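Molybdopterin molybdotransferase (Pyrococcus horikoshii, PDB 1UZ5) probably catalyses the insertion of molybdate into adenylyl-molybdopterin, releasing AMP and yielding Mo-molybdopterin in molybdenum cofactor biosynthesis. Local coordinates at residues 81-84 with 85-89; 157-160 with 161-165. All coordinates share one frame; numbering follows the deposited sequence.

Contact 1: 81-84 with 85-89; sequences GSVH and AGEEP. With SO4 (sulfate ion), chain B.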
loop_
_atom_site.group_PDB
_atom_site.type_symbol
_atom_site.label_atom_id
_atom_site.label_comp_id
_atom_site.label_asym_id
_atom_site.label_seq_id
_atom_site.Cartn_x
_atom_site.Cartn_y
_atom_site.Cartn_z
ATOM N N GLY A 81 -13.124 -10.390 -47.775
ATOM C CA GLY A 81 -13.092 -9.137 -47.044
ATOM C C GLY A 81 -11.869 -9.027 -46.163
ATOM O O GLY A 81 -10.932 -9.822 -46.287
ATOM N N SER A 82 -11.868 -8.041 -45.271
ATOM C CA SER A 82 -10.724 -7.855 -44.380
ATOM C C SER A 82 -11.139 -7.203 -43.070
ATOM O O SER A 82 -12.200 -6.592 -42.977
ATOM C CB SER A 82 -9.667 -6.978 -45.059
ATOM O OG SER A 82 -10.170 -5.662 -45.253
ATOM N N VAL A 83 -10.293 -7.343 -42.054
ATOM C CA VAL A 83 -10.572 -6.737 -40.764
ATOM C C VAL A 83 -9.291 -6.112 -40.250
ATOM O O VAL A 83 -8.255 -6.776 -40.165
ATOM C CB VAL A 83 -11.067 -7.757 -39.710
ATOM C CG1 VAL A 83 -11.487 -7.004 -38.433
ATOM C CG2 VAL A 83 -12.244 -8.569 -40.259
ATOM N N HIS A 84 -9.361 -4.825 -39.926
ATOM C CA HIS A 84 -8.199 -4.124 -39.408
ATOM C C HIS A 84 -8.458 -3.602 -38.002
ATOM O O HIS A 84 -9.588 -3.599 -37.522
ATOM C CB HIS A 84 -7.799 -2.979 -40.342
ATOM C CG HIS A 84 -7.156 -3.444 -41.612
ATOM N ND1 HIS A 84 -7.879 -3.946 -42.673
ATOM C CD2 HIS A 84 -5.853 -3.528 -41.969
ATOM C CE1 HIS A 84 -7.047 -4.320 -43.630
ATOM N NE2 HIS A 84 -5.812 -4.079 -43.227
ATOM N N ALA A 85 -7.388 -3.165 -37.351
ATOM C CA ALA A 85 -7.451 -2.658 -35.985
ATOM C C ALA A 85 -8.610 -1.727 -35.707
ATOM O O ALA A 85 -8.848 -0.776 -36.453
ATOM C CB ALA A 85 -6.140 -1.950 -35.640
ATOM N N GLY A 86 -9.331 -2.011 -34.624
ATOM C CA GLY A 86 -10.442 -1.169 -34.210
ATOM C C GLY A 86 -11.785 -1.379 -34.882
ATOM O O GLY A 86 -12.784 -0.805 -34.452
ATOM N N GLU A 87 -11.828 -2.205 -35.921
ATOM C CA GLU A 87 -13.083 -2.435 -36.630
ATOM C C GLU A 87 -13.930 -3.548 -36.039
ATOM O O GLU A 87 -13.411 -4.533 -35.507
ATOM C CB GLU A 87 -12.815 -2.793 -38.099
ATOM C CG GLU A 87 -11.767 -1.938 -38.793
ATOM C CD GLU A 87 -11.642 -2.264 -40.276
ATOM O OE1 GLU A 87 -11.689 -3.462 -40.627
ATOM O OE2 GLU A 87 -11.485 -1.325 -41.088
ATOM N N GLU A 88 -15.242 -3.379 -36.125
ATOM C CA GLU A 88 -16.164 -4.410 -35.693
ATOM C C GLU A 88 -16.563 -5.071 -37.021
ATOM O O GLU A 88 -17.220 -4.448 -37.857
ATOM C CB GLU A 88 -17.411 -3.822 -35.027
ATOM C CG GLU A 88 -18.567 -4.829 -34.985
ATOM C CD GLU A 88 -19.746 -4.369 -34.150
ATOM O OE1 GLU A 88 -20.016 -3.152 -34.110
ATOM O OE2 GLU A 88 -20.414 -5.234 -33.546
ATOM N N PRO A 89 -16.150 -6.327 -37.242
ATOM C CA PRO A 89 -16.505 -7.001 -38.499
ATOM C C PRO A 89 -18.008 -6.967 -38.753
ATOM O O PRO A 89 -18.795 -7.315 -37.877
ATOM C CB PRO A 89 -16.004 -8.429 -38.282
ATOM C CG PRO A 89 -14.844 -8.250 -37.358
ATOM C CD PRO A 89 -15.350 -7.210 -36.375
HETATM S S SO4 B . -3.857 -2.106 -38.970
HETATM O O1 SO4 B . -2.949 -3.062 -39.922
HETATM O O2 SO4 B . -3.006 -1.792 -37.839
HETATM O O3 SO4 B . -4.238 -1.048 -39.632
HETATM O O4 SO4 B . -4.912 -2.980 -38.534
HETATM O O HOH W 1 -10.611 -3.797 -43.050
HETATM O O HOH W 2 -13.944 -5.438 -41.145
HETATM O O HOH W 3 -10.871 -5.183 -35.379
#

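Contact 2: 157-160 with 161-165; sequences ERLG and FKQTA. With SO4 (sulfate ion), chain C.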
loop_
_atom_site.group_PDB
_atom_site.type_symbol
_atom_site.label_atom_id
_atom_site.label_comp_id
_atom_site.label_asym_id
_atom_site.label_seq_id
_atom_site.Cartn_x
_atom_site.Cartn_y
_atom_site.Cartn_z
ATOM N N GLU A 157 -5.337 -2.527 -0.714
ATOM C CA GLU A 157 -4.174 -2.480 -1.586
ATOM C C GLU A 157 -3.892 -1.053 -2.021
ATOM O O GLU A 157 -4.820 -0.293 -2.300
ATOM C CB GLU A 157 -4.404 -3.344 -2.826
ATOM C CG GLU A 157 -3.157 -3.554 -3.667
ATOM C CD GLU A 157 -3.423 -4.409 -4.899
ATOM O OE1 GLU A 157 -4.326 -5.268 -4.840
ATOM O OE2 GLU A 157 -2.721 -4.233 -5.917
ATOM N N ARG A 158 -2.614 -0.685 -2.068
ATOM C CA ARG A 158 -2.234 0.652 -2.509
ATOM C C ARG A 158 -2.235 0.651 -4.033
ATOM O O ARG A 158 -1.773 -0.306 -4.648
ATOM C CB ARG A 158 -0.833 1.012 -2.011
ATOM C CG ARG A 158 -0.395 2.425 -2.402
ATOM C CD ARG A 158 1.028 2.724 -1.934
ATOM N NE ARG A 158 1.163 2.720 -0.477
ATOM C CZ ARG A 158 0.713 3.680 0.328
ATOM N NH1 ARG A 158 0.089 4.739 -0.174
ATOM N NH2 ARG A 158 0.892 3.583 1.639
ATOM N N LEU A 159 -2.740 1.718 -4.643
ATOM C CA LEU A 159 -2.778 1.786 -6.100
ATOM C C LEU A 159 -1.507 2.386 -6.694
ATOM O O LEU A 159 -1.321 3.604 -6.682
ATOM C CB LEU A 159 -3.992 2.597 -6.563
ATOM C CG LEU A 159 -5.356 2.149 -6.028
ATOM C CD1 LEU A 159 -6.425 3.132 -6.477
ATOM C CD2 LEU A 159 -5.677 0.747 -6.520
ATOM N N GLY A 160 -0.634 1.515 -7.196
ATOM C CA GLY A 160 0.597 1.952 -7.834
ATOM C C GLY A 160 0.294 2.134 -9.315
ATOM O O GLY A 160 -0.846 1.902 -9.727
ATOM N N PHE A 161 1.282 2.514 -10.125
ATOM C CA PHE A 161 1.015 2.735 -11.545
ATOM C C PHE A 161 0.508 1.491 -12.268
ATOM O O PHE A 161 -0.214 1.602 -13.256
ATOM C CB PHE A 161 2.244 3.318 -12.276
ATOM C CG PHE A 161 3.329 2.316 -12.572
ATOM C CD1 PHE A 161 4.278 1.988 -11.616
ATOM C CD2 PHE A 161 3.401 1.706 -13.823
ATOM C CE1 PHE A 161 5.288 1.064 -11.899
ATOM C CE2 PHE A 161 4.402 0.784 -14.114
ATOM C CZ PHE A 161 5.349 0.461 -13.149
ATOM N N LYS A 162 0.871 0.311 -11.776
ATOM C CA LYS A 162 0.406 -0.922 -12.394
ATOM C C LYS A 162 -1.071 -1.159 -12.110
ATOM O O LYS A 162 -1.804 -1.639 -12.976
ATOM C CB LYS A 162 1.232 -2.107 -11.908
ATOM C CG LYS A 162 2.550 -2.219 -12.630
ATOM C CD LYS A 162 3.142 -3.573 -12.422
ATOM C CE LYS A 162 4.257 -3.835 -13.400
ATOM N NZ LYS A 162 4.730 -5.217 -13.180
ATOM N N GLN A 163 -1.505 -0.813 -10.901
ATOM C CA GLN A 163 -2.899 -0.976 -10.516
ATOM C C GLN A 163 -3.793 0.017 -11.245
ATOM O O GLN A 163 -4.863 -0.355 -11.734
ATOM C CB GLN A 163 -3.083 -0.799 -9.003
ATOM C CG GLN A 163 -2.561 -1.952 -8.155
ATOM C CD GLN A 163 -1.056 -2.067 -8.214
ATOM O OE1 GLN A 163 -0.344 -1.071 -8.092
ATOM N NE2 GLN A 163 -0.561 -3.285 -8.392
ATOM N N THR A 164 -3.373 1.281 -11.319
ATOM C CA THR A 164 -4.189 2.280 -12.007
ATOM C C THR A 164 -4.272 1.965 -13.508
ATOM O O THR A 164 -5.307 2.177 -14.138
ATOM C CB THR A 164 -3.629 3.714 -11.827
ATOM O OG1 THR A 164 -2.272 3.757 -12.281
ATOM C CG2 THR A 164 -3.691 4.141 -10.341
ATOM N N ALA A 165 -3.179 1.468 -14.074
ATOM C CA ALA A 165 -3.160 1.124 -15.494
ATOM C C ALA A 165 -4.081 -0.076 -15.724
ATOM O O ALA A 165 -4.822 -0.120 -16.704
ATOM C CB ALA A 165 -1.745 0.797 -15.931
HETATM S S SO4 C . 0.441 -3.231 -1.091
HETATM O O1 SO4 C . -0.174 -4.627 -0.527
HETATM O O2 SO4 C . -0.712 -2.391 -1.336
HETATM O O3 SO4 C . 1.271 -2.716 -0.223
HETATM O O4 SO4 C . 1.020 -3.621 -2.351
HETATM O O HOH W 4 -3.204 -5.435 -8.363
#

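Contact 1: 81-84 with 85-89
His84 and Glu87 are the first and last residues of a type II beta turn, closed by the backbone bond from Glu87 N to His84 O (3.1 Å). Gly86 sits at the third position of the turn with a positive phi of 83°, where a side chain would run into the carbonyl oxygen of Ala85. The Glu87 side chain then folds back over the start of the turn. Its CG lies beside its own backbone N (chi1 -44°), and the extended chain beyond brings the carboxylate to the strand end. There OE1 of Glu87 takes the backbone N-H of His84 at 2.8 Å. The bond is nearly straight at the hydrogen (167°), but the N-H comes from well above the carboxylate plane. Two waters also donate to this OE1. One of them is hydrogen-bonded to Ser82 OG and to His84 ND1 as well, and it lies in the plane of the imidazole, at the ring edge. The other bridges to Ser82 O. One oxygen thus gathers three donors and ties the last strand residues to the turn. A third water joins His84 O to Glu87 O. Further along, CG of Pro89 packs on CG1 of Val83 at 3.7 Å, the two side chains crossing at about a right angle. Ala105 and Ile101 also touch Val83, while Met106 and Pro108 touch Pro89. A sulfate, probably from the crystallisation liquor, accepts the Ala85 N-H through O4 (2.8 Å); Ser102 OG binds it too. The arrangement is that of a type II turn with glycine at its third position, here leading out of strand 75-83 at the surface of a mixed beta sheet in the MoeA N-terminal region.

Contact 2: 157-160 with 161-165
Gln163 reaches back to Gly160, the N-cap residue of helix 161-169. Its OE1 accepts the Gly160 N-H at 2.8 Å, in the plane of the amide and on a lone pair, though the bond is bent at the hydrogen (137°). The bend at chi2 (67°) turns the amide back toward the cap. Gly160 O in turn receives Thr164 N at 3.1 Å in a nearly straight bond, and Gln163 N more weakly. A CB on Gly160 would clash with Gln163 OE1. The Glu157 side chain crosses that of Gln163 at about a right angle, OE2 of Glu157 against CG of Gln163 at 3.2 Å, the carboxylate and amide planes turned 64° apart. A water donates to this OE2 and weakly accepts from Gln163 NE2, while Glu157 OE1 is held by Lys154 N. Leu159 CD2 lies against Gln163 CB at 3.9 Å. With an alanine here in place of Gln163, the Gly160 N-H would probably lose its side-chain acceptor and a gap would open beside Glu157. Thr164 OG1 donates to Phe161 O. Farther out, Arg158 N bonds O2 of a sulfate, probably from the crystallisation liquor, which Arg325 and Lys328 also bind. This is a helix N-cap with the N3 half of a capping box: the N3 side chain accepts the N-cap N-H, and the other half is lacking because the cap residue is glycine.

Overall arrangement
Both contacts are local and lie in series within the MoeA N-terminal region; they neither nest nor cross. From the N terminus, contact 1 comes first. It turns the chain out of strand 75-83 into the loop that leads to strand 97-101, its neighbour in the mixed sheet. The chain then passes through the later strands of that sheet and strand 151-153 before reaching contact 2, which starts helix 161-169. The 157-160 segment is joined by backbone bonds to the chain around residues 35-38. The two contact centres are 32 Å apart and their nearest atoms about 18 Å. The centre of contact 1 lies about 41 Å from the chain centre, that of contact 2 about 9 Å.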